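Side-chain contacts in peptide ABC transporter, peptide-binding protein (Enterococcus faecalis, PDB 3O6P), which probably serves as the solute-binding component of a bacterial peptide importer, seen here as one piece of the longer protein: residues R35-E40 and V115-G120; L99-L104 and G120-A125; S139-R144 and D151-G156. All coordinates share one frame; numbering follows the deposited sequence.

Contact 1: residues R35-E40 and V115-G120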
loop_
_atom_site.group_PDB
_atom_site.type_symbol
_atom_site.label_atom_id
_atom_site.label_comp_id
_atom_site.label_asym_id
_atom_site.label_seq_id
_atom_site.Cartn_x
_atom_site.Cartn_y
_atom_site.Cartn_z
ATOM N N ARG A 35 -7.035 -11.057 -0.126
ATOM C CA ARG A 35 -5.603 -11.337 0.052
ATOM C C ARG A 35 -5.350 -12.813 0.391
ATOM O O ARG A 35 -4.306 -13.374 0.007
ATOM C CB ARG A 35 -5.010 -10.516 1.218
ATOM C CG ARG A 35 -5.261 -8.989 1.286
ATOM C CD ARG A 35 -4.753 -8.306 0.094
ATOM N NE ARG A 35 -4.607 -6.837 0.233
ATOM C CZ ARG A 35 -5.601 -5.957 0.431
ATOM N NH1 ARG A 35 -6.873 -6.341 0.596
ATOM N NH2 ARG A 35 -5.333 -4.660 0.449
ATOM N N LYS A 36 -6.269 -13.426 1.140
ATOM C CA LYS A 36 -6.137 -14.846 1.479
ATOM C C LYS A 36 -6.146 -15.700 0.191
ATOM O O LYS A 36 -5.281 -16.551 -0.018
ATOM C CB LYS A 36 -7.262 -15.276 2.438
ATOM C CG LYS A 36 -7.091 -16.692 2.987
ATOM C CD LYS A 36 -8.247 -17.075 3.922
ATOM C CE LYS A 36 -8.003 -18.437 4.582
ATOM N NZ LYS A 36 -6.862 -18.430 5.567
ATOM N N ALA A 37 -7.105 -15.453 -0.684
ATOM C CA ALA A 37 -7.150 -16.172 -1.963
ATOM C C ALA A 37 -5.891 -15.887 -2.785
ATOM O O ALA A 37 -5.337 -16.789 -3.453
ATOM C CB ALA A 37 -8.419 -15.754 -2.758
ATOM N N LEU A 38 -5.451 -14.631 -2.783
ATOM C CA LEU A 38 -4.278 -14.271 -3.562
ATOM C C LEU A 38 -3.098 -15.111 -3.092
ATOM O O LEU A 38 -2.405 -15.725 -3.905
ATOM C CB LEU A 38 -3.953 -12.771 -3.449
ATOM C CG LEU A 38 -2.635 -12.263 -4.073
ATOM C CD1 LEU A 38 -2.553 -12.502 -5.605
ATOM C CD2 LEU A 38 -2.470 -10.773 -3.735
ATOM N N VAL A 39 -2.863 -15.143 -1.788
ATOM C CA VAL A 39 -1.674 -15.867 -1.324
ATOM C C VAL A 39 -1.785 -17.382 -1.345
ATOM O O VAL A 39 -0.809 -18.059 -1.673
ATOM C CB VAL A 39 -1.117 -15.371 0.040
ATOM C CG1 VAL A 39 -0.757 -13.890 -0.059
ATOM C CG2 VAL A 39 -2.097 -15.634 1.155
ATOM N N GLU A 40 -2.998 -17.889 -1.112
ATOM C CA GLU A 40 -3.231 -19.331 -0.972
ATOM C C GLU A 40 -3.585 -20.082 -2.256
ATOM O O GLU A 40 -3.212 -21.265 -2.399
ATOM C CB GLU A 40 -4.247 -19.603 0.145
ATOM C CG GLU A 40 -3.687 -19.242 1.538
ATOM C CD GLU A 40 -4.676 -19.490 2.677
ATOM O OE1 GLU A 40 -4.387 -19.089 3.837
ATOM O OE2 GLU A 40 -5.738 -20.086 2.410
ATOM N N VAL A 115 -1.285 -9.407 -10.813
ATOM C CA VAL A 115 -1.977 -8.256 -11.398
ATOM C C VAL A 115 -3.320 -8.658 -12.010
ATOM O O VAL A 115 -4.284 -7.884 -11.920
ATOM C CB VAL A 115 -1.082 -7.356 -12.336
ATOM C CG1 VAL A 115 -0.825 -8.006 -13.709
ATOM C CG2 VAL A 115 -1.707 -5.972 -12.498
ATOM N N GLU A 116 -3.375 -9.851 -12.605
ATOM C CA GLU A 116 -4.617 -10.397 -13.169
ATOM C C GLU A 116 -5.688 -10.574 -12.087
ATOM O O GLU A 116 -6.860 -10.206 -12.280
ATOM C CB GLU A 116 -4.348 -11.735 -13.883
ATOM C CG GLU A 116 -5.609 -12.486 -14.286
ATOM C CD GLU A 116 -5.316 -13.819 -15.004
ATOM O OE1 GLU A 116 -4.467 -14.606 -14.533
ATOM O OE2 GLU A 116 -5.947 -14.076 -16.041
ATOM N N PHE A 117 -5.277 -11.123 -10.945
ATOM C CA PHE A 117 -6.185 -11.347 -9.835
ATOM C C PHE A 117 -6.647 -9.997 -9.270
ATOM O O PHE A 117 -7.813 -9.813 -8.981
ATOM C CB PHE A 117 -5.515 -12.190 -8.737
ATOM C CG PHE A 117 -6.434 -12.457 -7.558
ATOM C CD1 PHE A 117 -7.370 -13.474 -7.623
ATOM C CD2 PHE A 117 -6.371 -11.666 -6.391
ATOM C CE1 PHE A 117 -8.235 -13.717 -6.550
ATOM C CE2 PHE A 117 -7.229 -11.902 -5.309
ATOM C CZ PHE A 117 -8.172 -12.935 -5.394
ATOM N N VAL A 118 -5.725 -9.052 -9.116
ATOM C CA VAL A 118 -6.096 -7.716 -8.605
ATOM C C VAL A 118 -7.031 -6.956 -9.545
ATOM O O VAL A 118 -8.030 -6.373 -9.108
ATOM C CB VAL A 118 -4.844 -6.909 -8.279
ATOM C CG1 VAL A 118 -5.209 -5.474 -7.932
ATOM C CG2 VAL A 118 -4.156 -7.579 -7.085
ATOM N N GLN A 119 -6.699 -6.976 -10.834
ATOM C CA GLN A 119 -7.544 -6.381 -11.867
ATOM C C GLN A 119 -8.939 -6.984 -11.834
ATOM O O GLN A 119 -9.918 -6.237 -11.815
ATOM C CB GLN A 119 -6.899 -6.625 -13.238
ATOM C CG GLN A 119 -7.783 -6.312 -14.402
ATOM C CD GLN A 119 -7.266 -6.946 -15.702
ATOM O OE1 GLN A 119 -6.645 -8.057 -15.729
ATOM N NE2 GLN A 119 -7.495 -6.245 -16.786
ATOM N N GLY A 120 -9.048 -8.323 -11.824
ATOM C CA GLY A 120 -10.382 -8.948 -11.805
ATOM C C GLY A 120 -11.175 -8.593 -10.559
ATOM O O GLY A 120 -12.396 -8.355 -10.614
#

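Contact 2: residues L99-L104 and G120-A125. With NA (sodium ion), chain B.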
loop_
_atom_site.group_PDB
_atom_site.type_symbol
_atom_site.label_atom_id
_atom_site.label_comp_id
_atom_site.label_asym_id
_atom_site.label_seq_id
_atom_site.Cartn_x
_atom_site.Cartn_y
_atom_site.Cartn_z
ATOM N N LEU A 99 -14.751 5.057 -13.452
ATOM C CA LEU A 99 -13.307 5.141 -13.335
ATOM C C LEU A 99 -12.687 4.109 -14.276
ATOM O O LEU A 99 -13.142 2.971 -14.297
ATOM C CB LEU A 99 -12.896 4.831 -11.884
ATOM C CG LEU A 99 -11.396 4.769 -11.596
ATOM C CD1 LEU A 99 -10.740 6.117 -11.934
ATOM C CD2 LEU A 99 -11.142 4.355 -10.144
ATOM N N THR A 100 -11.668 4.505 -15.043
ATOM C CA THR A 100 -10.880 3.564 -15.831
ATOM C C THR A 100 -9.462 3.736 -15.337
ATOM O O THR A 100 -8.924 4.852 -15.288
ATOM C CB THR A 100 -10.979 3.812 -17.359
ATOM O OG1 THR A 100 -12.321 3.558 -17.778
ATOM C CG2 THR A 100 -10.057 2.866 -18.127
HETATM N N MSE A 101 -8.894 2.639 -14.853
HETATM C CA MSE A 101 -7.563 2.707 -14.245
HETATM C C MSE A 101 -6.673 1.602 -14.750
HETATM O O MSE A 101 -7.115 0.470 -14.912
HETATM C CB MSE A 101 -7.656 2.646 -12.724
HETATM C CG MSE A 101 -8.307 1.384 -12.185
HETATM SE SE MSE A 101 -8.336 1.356 -10.221
HETATM C CE MSE A 101 -6.450 1.110 -9.938
ATOM N N ASP A 102 -5.406 1.934 -14.973
ATOM C CA ASP A 102 -4.429 0.964 -15.421
ATOM C C ASP A 102 -3.538 0.565 -14.249
ATOM O O ASP A 102 -3.146 1.416 -13.459
ATOM C CB ASP A 102 -3.566 1.584 -16.531
ATOM C CG ASP A 102 -2.615 0.589 -17.145
ATOM O OD1 ASP A 102 -3.088 -0.362 -17.801
ATOM O OD2 ASP A 102 -1.385 0.777 -17.001
ATOM N N ILE A 103 -3.189 -0.714 -14.146
ATOM C CA ILE A 103 -2.206 -1.133 -13.147
ATOM C C ILE A 103 -0.908 -1.517 -13.866
ATOM O O ILE A 103 -0.869 -2.490 -14.623
ATOM C CB ILE A 103 -2.669 -2.351 -12.298
ATOM C CG1 ILE A 103 -4.067 -2.135 -11.732
ATOM C CG2 ILE A 103 -1.640 -2.642 -11.158
ATOM C CD1 ILE A 103 -4.631 -3.386 -11.063
ATOM N N LEU A 104 0.140 -0.743 -13.618
ATOM C CA LEU A 104 1.463 -1.026 -14.134
ATOM C C LEU A 104 2.082 -2.118 -13.257
ATOM O O LEU A 104 1.943 -2.083 -12.036
ATOM C CB LEU A 104 2.278 0.259 -14.054
ATOM C CG LEU A 104 3.715 0.283 -14.545
ATOM C CD1 LEU A 104 3.762 0.038 -16.064
ATOM C CD2 LEU A 104 4.320 1.653 -14.165
ATOM N N GLY A 120 -9.048 -8.323 -11.824
ATOM C CA GLY A 120 -10.382 -8.948 -11.805
ATOM C C GLY A 120 -11.175 -8.593 -10.559
ATOM O O GLY A 120 -12.396 -8.355 -10.614
ATOM N N SER A 121 -10.487 -8.585 -9.428
ATOM C CA SER A 121 -11.139 -8.317 -8.142
ATOM C C SER A 121 -11.736 -6.906 -8.077
ATOM O O SER A 121 -12.907 -6.721 -7.704
ATOM C CB SER A 121 -10.132 -8.491 -6.998
ATOM O OG SER A 121 -9.699 -9.850 -6.872
ATOM N N ILE A 122 -10.945 -5.902 -8.443
ATOM C CA ILE A 122 -11.421 -4.524 -8.405
ATOM C C ILE A 122 -12.561 -4.312 -9.405
ATOM O O ILE A 122 -13.634 -3.772 -9.058
ATOM C CB ILE A 122 -10.270 -3.542 -8.704
ATOM C CG1 ILE A 122 -9.158 -3.661 -7.662
ATOM C CG2 ILE A 122 -10.801 -2.122 -8.819
ATOM C CD1 ILE A 122 -7.836 -2.990 -8.074
ATOM N N GLN A 123 -12.326 -4.739 -10.644
ATOM C CA GLN A 123 -13.284 -4.569 -11.727
ATOM C C GLN A 123 -14.619 -5.227 -11.383
ATOM O O GLN A 123 -15.695 -4.624 -11.542
ATOM C CB GLN A 123 -12.689 -5.149 -13.015
ATOM C CG GLN A 123 -13.591 -5.064 -14.200
ATOM C CD GLN A 123 -12.793 -5.118 -15.488
ATOM O OE1 GLN A 123 -12.142 -4.144 -15.871
ATOM N NE2 GLN A 123 -12.847 -6.253 -16.164
ATOM N N ASP A 124 -14.553 -6.439 -10.857
ATOM C CA ASP A 124 -15.748 -7.183 -10.545
ATOM C C ASP A 124 -16.559 -6.545 -9.393
ATOM O O ASP A 124 -17.792 -6.446 -9.464
ATOM C CB ASP A 124 -15.365 -8.637 -10.224
ATOM C CG ASP A 124 -16.567 -9.490 -10.059
ATOM O OD1 ASP A 124 -17.192 -9.819 -11.081
ATOM O OD2 ASP A 124 -16.926 -9.771 -8.904
ATOM N N ALA A 125 -15.858 -6.079 -8.356
ATOM C CA ALA A 125 -16.504 -5.569 -7.148
ATOM C C ALA A 125 -17.155 -4.199 -7.328
ATOM O O ALA A 125 -18.204 -3.928 -6.727
ATOM C CB ALA A 125 -15.509 -5.530 -5.976
HETATM NA NA NA B . -16.731 -2.946 -12.693
HETATM O O HOH W 1 -18.628 -4.335 -11.700
HETATM O O HOH W 2 -18.250 -1.794 -14.135
HETATM O O HOH W 3 -16.864 -4.613 -14.582
#

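Contact 3: residues S139-R144 and D151-G156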
loop_
_atom_site.group_PDB
_atom_site.type_symbol
_atom_site.label_atom_id
_atom_site.label_comp_id
_atom_site.label_asym_id
_atom_site.label_seq_id
_atom_site.Cartn_x
_atom_site.Cartn_y
_atom_site.Cartn_z
ATOM N N SER A 139 13.194 -1.721 -16.119
ATOM C CA SER A 139 13.606 -0.330 -16.345
ATOM C C SER A 139 12.437 0.534 -16.789
ATOM O O SER A 139 12.380 1.699 -16.456
ATOM C CB SER A 139 14.783 -0.220 -17.303
ATOM O OG SER A 139 14.371 -0.658 -18.560
ATOM N N VAL A 140 11.500 -0.041 -17.529
ATOM C CA VAL A 140 10.282 0.685 -17.908
ATOM C C VAL A 140 9.383 0.967 -16.708
ATOM O O VAL A 140 8.860 2.092 -16.552
ATOM C CB VAL A 140 9.518 -0.057 -19.032
ATOM C CG1 VAL A 140 8.125 0.592 -19.299
ATOM C CG2 VAL A 140 10.397 -0.113 -20.303
ATOM N N ARG A 141 9.164 -0.041 -15.864
ATOM C CA ARG A 141 8.341 0.169 -14.673
ATOM C C ARG A 141 8.940 1.259 -13.807
ATOM O O ARG A 141 8.220 2.108 -13.278
ATOM C CB ARG A 141 8.220 -1.129 -13.867
ATOM C CG ARG A 141 7.421 -0.972 -12.582
ATOM C CD ARG A 141 6.863 -2.306 -12.095
ATOM N NE ARG A 141 7.893 -3.327 -11.899
ATOM C CZ ARG A 141 8.588 -3.488 -10.777
ATOM N NH1 ARG A 141 8.364 -2.690 -9.729
ATOM N NH2 ARG A 141 9.491 -4.467 -10.692
ATOM N N LEU A 142 10.265 1.238 -13.672
ATOM C CA LEU A 142 10.934 2.219 -12.826
ATOM C C LEU A 142 10.760 3.624 -13.397
ATOM O O LEU A 142 10.416 4.580 -12.676
ATOM C CB LEU A 142 12.427 1.882 -12.731
ATOM C CG LEU A 142 13.315 2.858 -11.949
ATOM C CD1 LEU A 142 12.728 3.161 -10.564
ATOM C CD2 LEU A 142 14.759 2.339 -11.841
ATOM N N ASP A 143 11.018 3.757 -14.691
ATOM C CA ASP A 143 10.915 5.063 -15.348
ATOM C C ASP A 143 9.501 5.637 -15.275
ATOM O O ASP A 143 9.327 6.807 -14.894
ATOM C CB ASP A 143 11.361 4.956 -16.800
ATOM C CG ASP A 143 11.396 6.283 -17.481
ATOM O OD1 ASP A 143 12.185 7.157 -17.067
ATOM O OD2 ASP A 143 10.629 6.444 -18.438
ATOM N N ARG A 144 8.501 4.823 -15.616
ATOM C CA ARG A 144 7.117 5.276 -15.568
ATOM C C ARG A 144 6.689 5.606 -14.135
ATOM O O ARG A 144 5.947 6.564 -13.917
ATOM C CB ARG A 144 6.193 4.224 -16.168
ATOM C CG ARG A 144 6.348 4.088 -17.693
ATOM C CD ARG A 144 5.410 3.062 -18.286
ATOM N NE ARG A 144 4.022 3.349 -17.957
ATOM C CZ ARG A 144 2.984 2.763 -18.529
ATOM N NH1 ARG A 144 3.170 1.875 -19.497
ATOM N NH2 ARG A 144 1.754 3.079 -18.139
ATOM N N ASP A 151 -1.570 4.805 -13.301
ATOM C CA ASP A 151 -2.664 5.044 -12.382
ATOM C C ASP A 151 -2.384 4.300 -11.093
ATOM O O ASP A 151 -2.404 4.915 -10.013
ATOM C CB ASP A 151 -3.999 4.576 -12.979
ATOM C CG ASP A 151 -4.363 5.342 -14.240
ATOM O OD1 ASP A 151 -4.161 6.590 -14.295
ATOM O OD2 ASP A 151 -4.848 4.697 -15.186
ATOM N N ALA A 152 -2.145 2.986 -11.202
ATOM C CA ALA A 152 -1.648 2.183 -10.091
ATOM C C ALA A 152 -0.369 1.483 -10.520
ATOM O O ALA A 152 -0.153 1.228 -11.729
ATOM C CB ALA A 152 -2.699 1.158 -9.641
ATOM N N VAL A 153 0.506 1.206 -9.563
ATOM C CA VAL A 153 1.715 0.433 -9.883
ATOM C C VAL A 153 2.012 -0.555 -8.758
ATOM O O VAL A 153 2.012 -0.190 -7.580
ATOM C CB VAL A 153 2.963 1.320 -10.205
ATOM C CG1 VAL A 153 3.318 2.279 -9.048
ATOM C CG2 VAL A 153 4.180 0.431 -10.629
ATOM N N ILE A 154 2.259 -1.804 -9.135
ATOM C CA ILE A 154 2.608 -2.840 -8.139
ATOM C C ILE A 154 4.110 -2.978 -8.037
ATOM O O ILE A 154 4.818 -3.104 -9.049
ATOM C CB ILE A 154 1.926 -4.191 -8.459
ATOM C CG1 ILE A 154 0.388 -4.042 -8.359
ATOM C CG2 ILE A 154 2.436 -5.251 -7.502
ATOM C CD1 ILE A 154 -0.397 -5.251 -8.818
ATOM N N GLY A 155 4.612 -2.932 -6.810
ATOM C CA GLY A 155 6.038 -3.118 -6.567
ATOM C C GLY A 155 6.189 -3.591 -5.146
ATOM O O GLY A 155 5.281 -4.148 -4.568
ATOM N N GLY A 156 7.358 -3.407 -4.580
ATOM C CA GLY A 156 7.504 -3.777 -3.201
ATOM C C GLY A 156 8.814 -3.318 -2.638
ATOM O O GLY A 156 9.597 -2.627 -3.298
HETATM O O HOH W 4 9.466 -4.076 -7.146
#

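Contact 1: residues R35-E40 and V115-G120
Helix-to-helix packing on one face of the mixed beta sheet brings the ring of Phe-117 against Ala-37 and Leu-38. The sheet has the strand order expected for a lobe of a type II solute-binding protein, and this face carries both helix 35-43 and helix 109-125. The contact is entirely apolar and rests on one aromatic side chain reaching from helix 109-125 to its neighbour, where the backbones come nearest at Leu-38 and Phe-117, with 7.2 Å between their CA atoms. Phe-117 has its CG anti to the backbone N; chi1 of -180° carries the ring across to the neighbouring helix, and chi2 of 81° sets its face toward Leu-38. One face of the Phe-117 ring lies over CA of Leu-38, 4.2 Å from the ring plane and offset toward the rim. The far end of the ring meets the methyl of Ala-37, CZ of Phe-117 lying 3.9 Å from CB of Ala-37 at an oblique approach. Leu-38 is the buried partner. Its side chain continues toward the sheet and touches Phe-226 of strand 223-228, while Val-118, one residue beyond the aromatic, packs on Ile-103 of strand 99-106. Ala-37 and Phe-117 remain partly exposed, so the pair forms the outer part of the groove between the helices. On its inner side, Leu-38 grips the ring at two points: CB lies 3.9 Å from CE2 of Phe-117, and CD1 lies 4.0 Å from its CD2.

Contact 2: residues L99-L104 and G120-A125
The beta-alpha-beta unit formed by strand 99-106, helix 109-125 and strand 129-136 has its helix seated on the sheet here through Ile-122, which meets Met-101 and Ile-103. All three are buried, and the touch is light. Ile-122 presents two branches to two residues of the strand. Its CG2, anti to the backbone N because chi1 is -61°, faces the selenium of Met-101, a selenomethionine in this crystal, with 4.5 Å between CG2 of Ile-122 and SE of Met-101. Its longer branch runs on in extended form to meet the extended branch of Ile-103, the two CD1 atoms of Ile-122 and Ile-103 lying 4.4 Å apart. Met-101 and Ile-103 are two apart on the strand and therefore share one face of it; Met-101 reaches the helix with the far part of its chain, whereas Ile-103 already points at it from the backbone.

Where the helix ends, a sodium ion is bound. The carbonyl O of Gln-123 coordinates the sodium at 2.3 Å, and the carbonyls of Leu-126 and Val-129 with three waters complete six ligands. One of those waters also donates a hydrogen bond to Asp-124 O, 3.2 Å from the water oxygen. The ion thus ties the last turn of the helix to the start of the next strand through main-chain oxygens.

Strand 99-106 lies between strands 129-136 and 152-158 in the sheet. Ile-122 also packs on Val-131 of the former, Ile-103 touches Ala-152 and Ile-154 of the latter, and the loop residues Phe-20 and Ser-32 adjoin Met-101 and Ile-122 respectively.

Contact 3: residues S139-R144 and D151-G156
Arg-141 lays the aliphatic part of its side chain across Val-153, the two crossing at about a right angle, with CG of Arg-141 4.0 Å from CG2 of Val-153. CG is anti to the backbone N (chi1 178°), carrying the chain out from the helix, and a bend at chi3 (56°) then turns the guanidinium along the strand toward the two glycines. CD of Arg-141 passes 3.8 Å from the carbonyl O of Ile-154, and NH1 of Arg-141 is 3.6 Å from the same oxygen, a near approach, oblique to the guanidinium, rather than a hydrogen bond. The contact belongs to the beta-alpha-beta crossover from strand 129-136 through helix 138-147 to strand 152-158, which passes strand 99-106 on the way. Helix and strand axes are 10.3 Å apart at closest and run at 119° to each other. Gly-155 has no side chain on the side facing the helix, and NH1 of Arg-141 comes to 3.9 Å from its CA. A water accepts a hydrogen bond from NH1 of Arg-141 at 3.1 Å and a weak one from the backbone N of Gly-156.

Overall arrangement
Contacts 1 and 2 follow each other along helix 109-125, sharing Gly-120, with centres about 12 Å apart. Val-118 CG1 joins them by packing 3.8 Å from Ile-103 CD1. Contact 3 lies on the opposite face of the sheet, its centre about 16 Å from that of contact 2, and the two connect through neighbouring strands: Leu-104 N lies 2.7 Å from Ala-152 O, a probable hydrogen bond. Ile-154, beside Val-153, points to the other face, where its CD1 meets Val-115 CG2 at 4.0 Å and so reaches the helix of contact 1. The sodium ion belongs to the contact 2 end; no peptide is bound in this fragment.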